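Local coordinates for protein sortase B (Streptococcus pyogenes, PDB 3PSQ) that is a class B sortase involved in pilus assembly, probably working through an acyl-thioester intermediate on its active-site cysteine, at residues Ala38-Lys43 and Tyr49-Gly54; Ile92-Met97 and Val101-Leu106; Asn108-Ser113 and Gly197-Ile202. All coordinates share one frame; numbering follows the deposited sequence.

Contacts 1, 2 and 3 all build on the one curled sheet of the sortase fold. Contact 1 is a hairpin in the sheet itself, almost wholly buried, and it alone combines paired backbone hydrogen bonds with an aromatic face over a proline. Contact 2 is mixed: an apolar inner part adjoins a helix start that carries zinc-binding histidines at the surface. Contact 3 is buried again, but it rests on aliphatic and aromatic packing, with polar ends turned to other partners. Contacts 2 and 3 meet where Tyr93 lies beside Arg198 and where Leu106 packs on Val201, while Val42 of 38-43 touches the ring of Phe109 in 108-113.

Contact 1: Ala38-Lys43 and Tyr49-Gly54; sequences AWLTVK and YPIVQG
Trp39 and Pro50 stand side by side on one face of an antiparallel beta hairpin, strands 36-41 and 48-53 of the sortase barrel, and their side chains point the same way. With CG anti to the backbone N (chi1 -166°), the indole is laid flat over the Tyr49-Pro50 peptide link. Tyr49 C sits 3.7 Å above the plane, over the centre of the Trp39 ring. Farther out, Pro50 CD makes a CH-pi contact 3.9 Å from the centroid of the six-membered ring of Trp39, 21° off its normal. A rigid proline suits this place twice over: its ring offers C-H bonds to the aromatic face, and in a non-hydrogen-bonded pair it needs no N-H for the partner strand. Trp39 NE1 is bonded to Asp48 OD1, which also pairs with Thr41 OG1, so the indole is fixed at its polar edge as well as across its face. Helix 22-32 covers this side, touching both Trp39 and Pro50.

Ala38, Leu40, Tyr49 and Ile51 occupy the other face. Ile51 runs diagonally across to Leu40, and its CD1 lies 3.8 Å from Leu40 CB. Ala38, a single methyl on this face, lies beside the branched Ile51, CB to CB 4.2 Å. The polar end of Tyr49 is held elsewhere, its OH bonded to Met102 O and His46 ND1.

Two hydrogen bonds join Leu40 and Tyr49: Leu40 N reaches Tyr49 O at 2.8 Å and a nearly straight 170°, and Tyr49 N returns a bond of 2.8 Å to Leu40 O. At the next hydrogen-bonded pair Ile51 N lies 2.7 Å from Ala38 O, whereas the return bond, Ala38 N to Ile51 O, is a weak one of 3.4 Å.

Contact 2: Ile92-Met97 and Val101-Leu106; sequences IYAHHM and VMFGEL. With ZN (zinc ion), chain R; ZN (zinc ion), chain L; ACY (acetic acid), chain H.
Phe103 packs against Ile92 and Ala94 where a beta strand of the sortase fold runs into the helix 96-102 that carries the predicted active-site His95 at its N-cap. Phe103 is the first residue past the end of that helix, and its CB points back toward the strand. Since chi1 (-84°) keeps CG beside the backbone N and anti to the carbonyl carbon, the ring is carried in toward strand 89-93. Along one side of the ring CD2 comes first, 4.0 Å from Ala94 CB. CE2 then lies 4.2 Å from Ile92 O, and at the tip CZ meets Ile92 CG2 at 4.1 Å, the methyl lying near the ring plane, at the edge. On the other side CE1 faces Leu40 CD2. The Phe103 and Ile92 side chains cross at about a right angle. A large flat ring suits this place because it fills the corner between strand and helix, while Ala94 is small enough to admit it.

One backbone bond of helix 96-102 crosses the segments, Val101 N to Met97 O, 2.8 Å and 156°, a regular helical bond from residue i+4 to i. Near the surface, Met97 CE and Val101 CG2 touch.

The helix start is a metal-binding edge. His96 ND1 binds one zinc together with Cys190, Asp192 and a water. His95 ND1 binds another zinc at 1.9 Å, and the ring has Tyr93 CE2 over its face. An acetic acid molecule, probably from the crystallisation liquor, shares that second zinc through OXT, which also accepts a hydrogen bond from His96 N at 3.2 Å.

Contact 3: Asn108-Ser113 and Gly197-Ile202; sequences NFRKKS and GRIIVI. With EDO (1,2-ethanediol), chain C.
A 3-10 turn, 108-110, leading to helix 112-117, covers strand 197-205 of the sortase barrel through Phe109 on Val201 and Arg110 on Ile199. Phe109 and Val201 cross at about a right angle. The chi1 of Val201 (173°) sets CG2 beside the backbone N, and this methyl does most of the touching: it lies 3.6 Å from Phe109 CD2 and 3.9 Å from Phe109 CG. CG1 stands farther off, over one face of the ring. A beta-branched valine suits a strand, and here it sets one methyl against the ring and a second, more distant, over its face. Ile135 and Cys138 of the neighbouring strand also touch Phe109, and Phe114 meets it edge-to-face.

Arg110 lends its aliphatic part: CG is 4.3 Å from Ile199 CD1, and the chain then turns so that its guanidinium forms a salt bridge with Glu191. Beyond Arg110, Lys111 stands at the N-cap of the helix, whose first amides hold an ethanediol, probably from the crystallisation liquor: Lys112 N to its O1 and Ser113 N to its O2 are each 3.0 Å and nearly straight.

Side chains alternate along the strand, so Ile199 and Val201 face the turn while Arg198 lies on the other side, near Cys190 and Tyr93. Arg198 is predicted to stabilise the transition state. Its NH1 gives a 2.9 Å bond to Gly197 O, approaching from above the carbonyl plane. The chemistry thus divides by strand face: apolar packing joins one side of the strand to the covering turn, while the other can present a charged group toward the probable active site.

Contact 1: Ala38-Lys43 and Tyr49-Gly54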
loop_
_atom_site.group_PDB
_atom_site.type_symbol
_atom_site.label_atom_id
_atom_site.label_comp_id
_atom_site.label_asym_id
_atom_site.label_seq_id
_atom_site.Cartn_x
_atom_site.Cartn_y
_atom_site.Cartn_z
ATOM N N ALA A 38 -11.383 -3.844 -1.112
ATOM C CA ALA A 38 -10.462 -4.847 -0.577
ATOM C C ALA A 38 -10.320 -4.762 0.949
ATOM O O ALA A 38 -10.739 -3.797 1.566
ATOM C CB ALA A 38 -9.098 -4.743 -1.230
ATOM N N TRP A 39 -9.703 -5.785 1.539
ATOM C CA TRP A 39 -9.338 -5.762 2.940
ATOM C C TRP A 39 -7.863 -6.017 2.997
ATOM O O TRP A 39 -7.352 -6.895 2.291
ATOM C CB TRP A 39 -10.103 -6.832 3.740
ATOM C CG TRP A 39 -10.019 -6.619 5.243
ATOM C CD1 TRP A 39 -8.990 -6.979 6.069
ATOM C CD2 TRP A 39 -11.000 -5.989 6.081
ATOM N NE1 TRP A 39 -9.270 -6.594 7.369
ATOM C CE2 TRP A 39 -10.504 -6.000 7.394
ATOM C CE3 TRP A 39 -12.261 -5.419 5.841
ATOM C CZ2 TRP A 39 -11.216 -5.458 8.461
ATOM C CZ3 TRP A 39 -12.954 -4.866 6.885
ATOM C CH2 TRP A 39 -12.435 -4.891 8.183
ATOM N N LEU A 40 -7.169 -5.263 3.844
ATOM C CA LEU A 40 -5.726 -5.379 3.998
ATOM C C LEU A 40 -5.342 -5.772 5.429
ATOM O O LEU A 40 -5.821 -5.180 6.398
ATOM C CB LEU A 40 -5.073 -4.050 3.637
ATOM C CG LEU A 40 -3.600 -3.853 3.952
ATOM C CD1 LEU A 40 -2.704 -4.627 2.982
ATOM C CD2 LEU A 40 -3.225 -2.347 3.932
ATOM N N THR A 41 -4.459 -6.751 5.552
ATOM C CA THR A 41 -3.972 -7.220 6.835
ATOM C C THR A 41 -2.454 -7.292 6.789
ATOM O O THR A 41 -1.882 -7.812 5.839
ATOM C CB THR A 41 -4.603 -8.576 7.203
ATOM O OG1 THR A 41 -6.030 -8.416 7.299
ATOM C CG2 THR A 41 -4.116 -9.050 8.559
ATOM N N VAL A 42 -1.788 -6.697 7.773
ATOM C CA VAL A 42 -0.335 -6.814 7.858
ATOM C C VAL A 42 -0.020 -7.332 9.253
ATOM O O VAL A 42 -0.060 -6.587 10.232
ATOM C CB VAL A 42 0.420 -5.481 7.627
ATOM C CG1 VAL A 42 1.963 -5.711 7.666
ATOM C CG2 VAL A 42 -0.011 -4.826 6.321
ATOM N N LYS A 43 0.237 -8.638 9.337
ATOM C CA LYS A 43 0.676 -9.307 10.575
ATOM C C LYS A 43 1.859 -8.605 11.188
ATOM O O LYS A 43 2.829 -8.267 10.499
ATOM C CB LYS A 43 1.057 -10.784 10.279
ATOM C CG LYS A 43 -0.050 -11.821 10.551
ATOM C CD LYS A 43 0.356 -13.265 10.039
ATOM C CE LYS A 43 1.300 -14.049 11.008
ATOM N NZ LYS A 43 1.814 -15.377 10.409
ATOM N N TYR A 49 -7.595 -3.532 7.726
ATOM C CA TYR A 49 -8.551 -2.494 7.359
ATOM C C TYR A 49 -9.212 -2.734 6.041
ATOM O O TYR A 49 -8.577 -3.262 5.120
ATOM C CB TYR A 49 -7.869 -1.121 7.239
ATOM C CG TYR A 49 -6.973 -0.702 8.366
ATOM C CD1 TYR A 49 -7.368 -0.800 9.727
ATOM C CD2 TYR A 49 -5.736 -0.161 8.073
ATOM C CE1 TYR A 49 -6.468 -0.342 10.741
ATOM C CE2 TYR A 49 -4.878 0.256 9.038
ATOM C CZ TYR A 49 -5.224 0.186 10.353
ATOM O OH TYR A 49 -4.221 0.637 11.227
ATOM N N PRO A 50 -10.463 -2.250 5.912
ATOM C CA PRO A 50 -11.079 -2.161 4.601
ATOM C C PRO A 50 -10.363 -1.085 3.767
ATOM O O PRO A 50 -9.815 -0.127 4.333
ATOM C CB PRO A 50 -12.519 -1.744 4.919
ATOM C CG PRO A 50 -12.377 -0.910 6.264
ATOM C CD PRO A 50 -11.272 -1.610 6.988
ATOM N N ILE A 51 -10.329 -1.271 2.443
ATOM C CA ILE A 51 -9.597 -0.373 1.509
ATOM C C ILE A 51 -10.595 0.143 0.505
ATOM O O ILE A 51 -11.426 -0.604 0.013
ATOM C CB ILE A 51 -8.467 -1.103 0.729
ATOM C CG1 ILE A 51 -7.442 -1.760 1.694
ATOM C CG2 ILE A 51 -7.760 -0.169 -0.245
ATOM C CD1 ILE A 51 -6.663 -0.802 2.644
ATOM N N VAL A 52 -10.518 1.436 0.210
ATOM C CA VAL A 52 -11.350 2.004 -0.829
ATOM C C VAL A 52 -10.511 2.368 -2.028
ATOM O O VAL A 52 -9.286 2.518 -1.928
ATOM C CB VAL A 52 -12.097 3.278 -0.371
ATOM C CG1 VAL A 52 -13.174 2.928 0.641
ATOM C CG2 VAL A 52 -11.102 4.322 0.170
ATOM N N GLN A 53 -11.191 2.544 -3.160
ATOM C CA GLN A 53 -10.585 3.241 -4.271
ATOM C C GLN A 53 -11.468 4.411 -4.652
ATOM O O GLN A 53 -12.674 4.231 -4.906
ATOM C CB GLN A 53 -10.412 2.341 -5.488
ATOM C CG GLN A 53 -9.833 3.102 -6.701
ATOM C CD GLN A 53 -9.709 2.208 -7.916
ATOM O OE1 GLN A 53 -10.712 1.790 -8.486
ATOM N NE2 GLN A 53 -8.475 1.906 -8.314
ATOM N N GLY A 54 -10.875 5.607 -4.710
ATOM C CA GLY A 54 -11.645 6.776 -5.138
ATOM C C GLY A 54 -11.572 7.020 -6.634
ATOM O O GLY A 54 -10.825 6.316 -7.343
#

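Contact 2: Ile92-Met97 and Val101-Leu106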
loop_
_atom_site.group_PDB
_atom_site.type_symbol
_atom_site.label_atom_id
_atom_site.label_comp_id
_atom_site.label_asym_id
_atom_site.label_seq_id
_atom_site.Cartn_x
_atom_site.Cartn_y
_atom_site.Cartn_z
ATOM N N ILE A 92 -1.162 1.392 -2.564
ATOM C CA ILE A 92 -2.094 1.691 -1.488
ATOM C C ILE A 92 -1.473 2.808 -0.626
ATOM O O ILE A 92 -0.352 2.693 -0.115
ATOM C CB ILE A 92 -2.419 0.444 -0.637
ATOM C CG1 ILE A 92 -3.087 -0.620 -1.521
ATOM C CG2 ILE A 92 -3.314 0.838 0.563
ATOM C CD1 ILE A 92 -3.473 -1.928 -0.821
ATOM N N TYR A 93 -2.201 3.904 -0.517
ATOM C CA TYR A 93 -1.660 5.138 0.013
ATOM C C TYR A 93 -2.574 5.680 1.121
ATOM O O TYR A 93 -3.776 5.336 1.194
ATOM C CB TYR A 93 -1.534 6.170 -1.157
ATOM C CG TYR A 93 -0.724 7.375 -0.807
ATOM C CD1 TYR A 93 0.659 7.332 -0.831
ATOM C CD2 TYR A 93 -1.358 8.560 -0.401
ATOM C CE1 TYR A 93 1.430 8.432 -0.460
ATOM C CE2 TYR A 93 -0.601 9.668 -0.037
ATOM C CZ TYR A 93 0.788 9.608 -0.071
ATOM O OH TYR A 93 1.546 10.721 0.286
ATOM N N ALA A 94 -1.987 6.471 2.021
ATOM C CA ALA A 94 -2.763 7.280 2.989
ATOM C C ALA A 94 -2.197 8.682 3.007
ATOM O O ALA A 94 -0.985 8.848 2.999
ATOM C CB ALA A 94 -2.762 6.660 4.419
ATOM N N HIS A 95 -3.073 9.687 2.961
ATOM C CA HIS A 95 -2.650 11.061 3.163
ATOM C C HIS A 95 -2.225 11.290 4.618
ATOM O O HIS A 95 -2.299 10.391 5.466
ATOM C CB HIS A 95 -3.772 12.034 2.752
ATOM C CG HIS A 95 -3.918 12.164 1.268
ATOM N ND1 HIS A 95 -3.129 13.013 0.518
ATOM C CD2 HIS A 95 -4.746 11.543 0.393
ATOM C CE1 HIS A 95 -3.466 12.909 -0.754
ATOM N NE2 HIS A 95 -4.425 12.010 -0.857
ATOM N N HIS A 96 -1.759 12.497 4.906
ATOM C CA HIS A 96 -1.137 12.763 6.196
ATOM C C HIS A 96 -1.937 12.301 7.409
ATOM O O HIS A 96 -1.393 11.603 8.277
ATOM C CB HIS A 96 -0.787 14.263 6.308
ATOM C CG HIS A 96 -0.472 14.726 7.703
ATOM N ND1 HIS A 96 0.773 14.571 8.273
ATOM C CD2 HIS A 96 -1.221 15.393 8.614
ATOM C CE1 HIS A 96 0.778 15.109 9.486
ATOM N NE2 HIS A 96 -0.423 15.612 9.718
ATOM N N MET A 97 -3.205 12.693 7.518
ATOM C CA MET A 97 -3.982 12.294 8.690
ATOM C C MET A 97 -4.220 10.777 8.777
ATOM O O MET A 97 -3.885 10.171 9.810
ATOM C CB MET A 97 -5.313 13.066 8.831
ATOM C CG MET A 97 -5.161 14.568 9.159
ATOM S SD MET A 97 -4.349 14.914 10.768
ATOM C CE MET A 97 -4.931 13.498 11.756
ATOM N N VAL A 101 -2.991 8.106 11.492
ATOM C CA VAL A 101 -3.983 7.319 12.228
ATOM C C VAL A 101 -3.906 5.785 11.969
ATOM O O VAL A 101 -3.999 4.987 12.918
ATOM C CB VAL A 101 -5.407 7.851 11.999
ATOM C CG1 VAL A 101 -6.450 6.986 12.738
ATOM C CG2 VAL A 101 -5.502 9.359 12.465
ATOM N N MET A 102 -3.699 5.383 10.702
ATOM C CA MET A 102 -3.830 3.982 10.328
ATOM C C MET A 102 -2.526 3.261 9.975
ATOM O O MET A 102 -2.397 2.059 10.229
ATOM C CB MET A 102 -4.874 3.820 9.222
ATOM C CG MET A 102 -6.228 4.391 9.605
ATOM S SD MET A 102 -7.359 4.594 8.205
ATOM C CE MET A 102 -7.734 2.875 7.851
ATOM N N PHE A 103 -1.573 3.998 9.418
ATOM C CA PHE A 103 -0.291 3.467 8.969
ATOM C C PHE A 103 0.848 3.950 9.858
ATOM O O PHE A 103 1.966 4.091 9.383
ATOM C CB PHE A 103 0.007 3.923 7.512
ATOM C CG PHE A 103 -0.634 3.047 6.400
ATOM C CD1 PHE A 103 -1.273 1.864 6.678
ATOM C CD2 PHE A 103 -0.511 3.418 5.046
ATOM C CE1 PHE A 103 -1.826 1.042 5.620
ATOM C CE2 PHE A 103 -1.079 2.643 3.999
ATOM C CZ PHE A 103 -1.721 1.445 4.296
ATOM N N GLY A 104 0.572 4.268 11.124
ATOM C CA GLY A 104 1.633 4.745 12.007
ATOM C C GLY A 104 2.715 3.697 12.261
ATOM O O GLY A 104 3.818 4.039 12.664
ATOM N N GLU A 105 2.403 2.409 12.079
ATOM C CA GLU A 105 3.421 1.364 12.308
ATOM C C GLU A 105 4.358 1.075 11.135
ATOM O O GLU A 105 5.366 0.371 11.311
ATOM C CB GLU A 105 2.751 0.060 12.706
ATOM C CG GLU A 105 2.018 0.135 14.048
ATOM C CD GLU A 105 0.962 -0.931 14.168
ATOM O OE1 GLU A 105 -0.031 -0.880 13.444
ATOM O OE2 GLU A 105 1.103 -1.843 14.992
ATOM N N LEU A 106 4.068 1.604 9.940
ATOM C CA LEU A 106 4.911 1.282 8.762
ATOM C C LEU A 106 6.419 1.497 9.028
ATOM O O LEU A 106 7.235 0.698 8.573
ATOM C CB LEU A 106 4.450 2.000 7.484
ATOM C CG LEU A 106 3.161 1.518 6.808
ATOM C CD1 LEU A 106 2.939 2.198 5.454
ATOM C CD2 LEU A 106 3.127 -0.009 6.669
HETATM ZN ZN ZN R . -2.053 14.549 1.017
HETATM ZN ZN ZN L . 2.402 13.776 7.315
HETATM C C ACY H . 0.163 13.215 1.917
HETATM O O ACY H . 0.223 12.785 0.718
HETATM O OXT ACY H . -0.731 14.001 2.307
HETATM C CH3 ACY H . 1.154 12.709 2.938
HETATM O O HOH W 1 2.728 15.272 5.637
#

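Contact 3: Asn108-Ser113 and Gly197-Ile202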
loop_
_atom_site.group_PDB
_atom_site.type_symbol
_atom_site.label_atom_id
_atom_site.label_comp_id
_atom_site.label_asym_id
_atom_site.label_seq_id
_atom_site.Cartn_x
_atom_site.Cartn_y
_atom_site.Cartn_z
ATOM N N ASN A 108 8.148 0.780 11.403
ATOM C CA ASN A 108 8.790 -0.362 12.078
ATOM C C ASN A 108 9.588 -1.190 11.079
ATOM O O ASN A 108 10.537 -1.858 11.448
ATOM C CB ASN A 108 7.761 -1.254 12.789
ATOM C CG ASN A 108 7.104 -0.541 13.973
ATOM O OD1 ASN A 108 7.655 0.420 14.497
ATOM N ND2 ASN A 108 5.923 -0.998 14.375
ATOM N N PHE A 109 9.198 -1.135 9.808
ATOM C CA PHE A 109 9.903 -1.874 8.771
ATOM C C PHE A 109 11.295 -1.341 8.461
ATOM O O PHE A 109 12.039 -1.955 7.702
ATOM C CB PHE A 109 9.056 -1.960 7.513
ATOM C CG PHE A 109 7.907 -2.909 7.638
ATOM C CD1 PHE A 109 8.108 -4.278 7.527
ATOM C CD2 PHE A 109 6.634 -2.447 7.885
ATOM C CE1 PHE A 109 7.032 -5.180 7.650
ATOM C CE2 PHE A 109 5.582 -3.321 7.997
ATOM C CZ PHE A 109 5.774 -4.700 7.872
ATOM N N ARG A 110 11.635 -0.193 9.045
ATOM C CA ARG A 110 12.983 0.362 8.969
ATOM C C ARG A 110 13.930 -0.427 9.870
ATOM O O ARG A 110 15.147 -0.400 9.666
ATOM C CB ARG A 110 12.998 1.837 9.391
ATOM C CG ARG A 110 12.125 2.777 8.519
ATOM C CD ARG A 110 12.001 4.212 9.104
ATOM N NE ARG A 110 13.267 4.893 8.909
ATOM C CZ ARG A 110 13.545 5.677 7.868
ATOM N NH1 ARG A 110 12.620 5.938 6.949
ATOM N NH2 ARG A 110 14.750 6.216 7.750
ATOM N N LYS A 111 13.380 -1.094 10.883
ATOM C CA LYS A 111 14.188 -1.811 11.866
ATOM C C LYS A 111 14.544 -3.207 11.358
ATOM O O LYS A 111 13.653 -3.994 10.977
ATOM C CB LYS A 111 13.450 -1.926 13.206
ATOM C CG LYS A 111 13.119 -0.607 13.907
ATOM C CD LYS A 111 11.988 -0.881 14.956
ATOM C CE LYS A 111 11.643 0.314 15.881
ATOM N NZ LYS A 111 11.265 -0.181 17.285
ATOM N N LYS A 112 15.843 -3.517 11.364
ATOM C CA LYS A 112 16.333 -4.827 10.877
ATOM C C LYS A 112 15.572 -6.013 11.455
ATOM O O LYS A 112 15.004 -6.811 10.718
ATOM C CB LYS A 112 17.842 -5.006 11.135
ATOM C CG LYS A 112 18.440 -6.240 10.436
ATOM C CD LYS A 112 19.952 -6.360 10.695
ATOM C CE LYS A 112 20.547 -7.600 9.980
ATOM N NZ LYS A 112 21.928 -7.985 10.470
ATOM N N SER A 113 15.544 -6.118 12.777
ATOM C CA SER A 113 14.870 -7.230 13.430
ATOM C C SER A 113 13.385 -7.304 13.055
ATOM O O SER A 113 12.854 -8.401 12.790
ATOM C CB SER A 113 15.043 -7.144 14.952
ATOM O OG SER A 113 14.113 -7.984 15.620
ATOM N N GLY A 197 8.993 13.850 3.446
ATOM C CA GLY A 197 9.421 12.475 3.511
ATOM C C GLY A 197 8.282 11.533 3.262
ATOM O O GLY A 197 7.142 11.819 3.683
ATOM N N ARG A 198 8.576 10.434 2.545
ATOM C CA ARG A 198 7.577 9.360 2.348
ATOM C C ARG A 198 8.172 8.007 2.715
ATOM O O ARG A 198 9.343 7.744 2.462
ATOM C CB ARG A 198 6.995 9.321 0.921
ATOM C CG ARG A 198 6.294 10.580 0.434
ATOM C CD ARG A 198 4.928 10.767 1.054
ATOM N NE ARG A 198 4.262 11.988 0.588
ATOM C CZ ARG A 198 4.298 13.167 1.211
ATOM N NH1 ARG A 198 4.983 13.300 2.348
ATOM N NH2 ARG A 198 3.626 14.227 0.727
ATOM N N ILE A 199 7.365 7.157 3.321
ATOM C CA ILE A 199 7.790 5.795 3.504
ATOM C C ILE A 199 7.024 4.862 2.551
ATOM O O ILE A 199 5.818 5.025 2.350
ATOM C CB ILE A 199 7.646 5.322 4.989
ATOM C CG1 ILE A 199 8.196 3.905 5.131
ATOM C CG2 ILE A 199 6.194 5.438 5.449
ATOM C CD1 ILE A 199 8.370 3.427 6.563
ATOM N N ILE A 200 7.722 3.879 1.980
ATOM C CA ILE A 200 7.050 2.850 1.193
ATOM C C ILE A 200 7.511 1.474 1.677
ATOM O O ILE A 200 8.717 1.238 1.798
ATOM C CB ILE A 200 7.386 2.969 -0.325
ATOM C CG1 ILE A 200 7.032 4.366 -0.852
ATOM C CG2 ILE A 200 6.684 1.879 -1.114
ATOM C CD1 ILE A 200 7.368 4.620 -2.315
ATOM N N VAL A 201 6.550 0.597 1.967
ATOM C CA VAL A 201 6.778 -0.822 2.156
ATOM C C VAL A 201 6.233 -1.548 0.923
ATOM O O VAL A 201 5.030 -1.464 0.586
ATOM C CB VAL A 201 6.076 -1.367 3.402
ATOM C CG1 VAL A 201 6.187 -2.904 3.464
ATOM C CG2 VAL A 201 6.670 -0.748 4.682
ATOM N N ILE A 202 7.132 -2.223 0.215
ATOM C CA ILE A 202 6.759 -2.903 -1.030
ATOM C C ILE A 202 6.946 -4.426 -0.951
ATOM O O ILE A 202 7.913 -4.919 -0.364
ATOM C CB ILE A 202 7.508 -2.299 -2.238
ATOM C CG1 ILE A 202 7.186 -3.070 -3.509
ATOM C CG2 ILE A 202 8.983 -2.359 -2.015
ATOM C CD1 ILE A 202 7.434 -2.243 -4.728
HETATM C C1 EDO C . 18.331 -2.219 13.530
HETATM O O1 EDO C . 17.822 -1.522 12.380
HETATM C C2 EDO C . 17.201 -2.660 14.478
HETATM O O2 EDO C . 16.993 -4.080 14.354
#